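General secretion pathway protein H (Vibrio cholerae, PDB 4DQ9) serves as a minor pseudopilin of the type II secretion system, part of the pseudopilus tip complex that recognises and binds secretion substrates such as toxins and proteases. Local coordinates at the interface of chains A and B. Coordinates in Å, arbitrary orientation; residue numbers count along the deposited sequence, not the author numbering. Chains: chain A/B, General secretion pathway protein H.

The interface of chains A and B. Residues chain A 29, 48-50; chain B 118, 122-125.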
loop_
_atom_site.group_PDB
_atom_site.type_symbol
_atom_site.label_atom_id
_atom_site.label_comp_id
_atom_site.label_asym_id
_atom_site.label_seq_id
_atom_site.Cartn_x
_atom_site.Cartn_y
_atom_site.Cartn_z
ATOM N N GLN A 29 7.832 10.685 -5.492
ATOM C CA GLN A 29 7.145 10.074 -4.358
ATOM C C GLN A 29 5.873 9.395 -4.892
ATOM O O GLN A 29 5.433 9.694 -6.006
ATOM C CB GLN A 29 6.824 11.054 -3.238
ATOM C CG GLN A 29 8.074 11.788 -2.587
ATOM C CD GLN A 29 9.284 10.917 -1.995
ATOM O OE1 GLN A 29 9.117 9.960 -1.195
ATOM N NE2 GLN A 29 10.511 11.328 -2.355
ATOM N N THR A 48 4.823 7.255 2.822
ATOM C CA THR A 48 6.120 7.650 3.390
ATOM C C THR A 48 6.625 6.372 4.091
ATOM O O THR A 48 5.810 5.520 4.532
ATOM C CB THR A 48 5.972 8.747 4.480
ATOM O OG1 THR A 48 5.056 8.229 5.461
ATOM C CG2 THR A 48 5.400 10.043 3.793
ATOM N N ALA A 49 7.927 6.252 4.191
ATOM C CA ALA A 49 8.515 5.069 4.783
ATOM C C ALA A 49 8.225 5.066 6.283
ATOM O O ALA A 49 7.936 4.040 6.866
ATOM C CB ALA A 49 10.047 5.031 4.535
ATOM N N ASP A 50 8.258 6.229 6.905
ATOM C CA ASP A 50 8.107 6.236 8.318
ATOM C C ASP A 50 6.703 6.214 8.838
ATOM O O ASP A 50 6.535 5.888 9.959
ATOM C CB ASP A 50 8.938 7.352 9.019
ATOM C CG ASP A 50 8.623 8.723 8.549
ATOM O OD1 ASP A 50 8.129 8.950 7.398
ATOM O OD2 ASP A 50 8.986 9.612 9.359
ATOM N N LEU B 118 11.592 2.220 -0.183
ATOM C CA LEU B 118 11.094 3.044 -1.253
ATOM C C LEU B 118 12.227 3.406 -2.246
ATOM O O LEU B 118 13.430 3.440 -1.906
ATOM C CB LEU B 118 10.484 4.314 -0.665
ATOM C CG LEU B 118 9.339 4.011 0.347
ATOM C CD1 LEU B 118 8.798 5.263 0.815
ATOM C CD2 LEU B 118 8.281 3.064 -0.240
ATOM N N GLU B 122 14.735 5.617 1.258
ATOM C CA GLU B 122 14.251 5.601 2.599
ATOM C C GLU B 122 13.705 4.192 2.960
ATOM O O GLU B 122 13.171 3.507 2.129
ATOM C CB GLU B 122 13.159 6.600 2.774
ATOM C CG GLU B 122 13.559 8.036 2.596
ATOM C CD GLU B 122 12.338 8.914 2.468
ATOM O OE1 GLU B 122 11.969 9.256 1.311
ATOM O OE2 GLU B 122 11.698 9.215 3.519
ATOM N N VAL B 123 13.905 3.765 4.189
ATOM C CA VAL B 123 13.446 2.502 4.666
ATOM C C VAL B 123 12.730 2.753 6.010
ATOM O O VAL B 123 13.216 3.548 6.851
ATOM C CB VAL B 123 14.632 1.477 4.879
ATOM C CG1 VAL B 123 14.060 0.166 5.539
ATOM C CG2 VAL B 123 15.345 1.190 3.556
ATOM N N THR B 124 11.560 2.105 6.222
ATOM C CA THR B 124 10.836 2.168 7.518
ATOM C C THR B 124 11.756 1.880 8.712
ATOM O O THR B 124 12.380 0.845 8.670
ATOM C CB THR B 124 9.681 1.191 7.521
ATOM O OG1 THR B 124 8.828 1.560 6.411
ATOM C CG2 THR B 124 8.909 1.236 8.843
ATOM N N PRO B 125 11.878 2.825 9.644
ATOM C CA PRO B 125 12.762 2.580 10.812
ATOM C C PRO B 125 12.259 1.382 11.547
ATOM O O PRO B 125 11.111 1.339 11.878
ATOM C CB PRO B 125 12.590 3.827 11.649
ATOM C CG PRO B 125 12.450 4.917 10.620
ATOM C CD PRO B 125 11.572 4.264 9.522
HETATM O O HOH W 1 9.395 8.258 2.738
#
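With OG1 anti to its own carbonyl carbon (chi1 -59°), the hydroxyl of B:Thr124 is turned toward A:Ala49, while B:Glu122, its CG likewise set beside the backbone N and its chain extended beyond (chi2 166°), starts against the alanine methyl and runs past it toward a water and A:Gln29. The threonine donates a hydrogen bond from OG1 to the backbone O of A:Ala49 (2.7 Å). It meets this carbonyl obliquely, at a C=O...donor angle of 128° and tilted out of the carbonyl plane. The backbone N of A:Ala49 is served through the water, which lies 2.9 Å from that N and 2.6 Å from the carboxylate OE2 of B:Glu122. Both polar backbone groups of one residue are thus tied to chain B, one directly and one by solvent. Between them the methyl CB of A:Ala49 packs against the aliphatic base of B:Glu122, 3.9 Å from its CB, and against the tip of the B:Leu118 branch, 3.9 Å from CD1. It also faces the backbone between B:Val123 and B:Thr124. CB of A:Asp50 lies loosely, 4.1 Å from the ring carbon CD of B:Pro125. The side chains of A:Gln29 and B:Glu122 cross at about a right angle, their OE1 atoms 3.9 Å apart without a hydrogen bond. The carboxylate of A:Asp50 stays 5.3 Å, OD1 to OE2, from that of B:Glu122; if both are ionised, their like charges may repel mildly. This small patch, where the turn after strand 41-48 sits against a loop of the other chain, recurs by two-fold symmetry and helps join the two EpsH copies in the crystal; the structure alone does not show whether this pairing occurs in the pseudopilus.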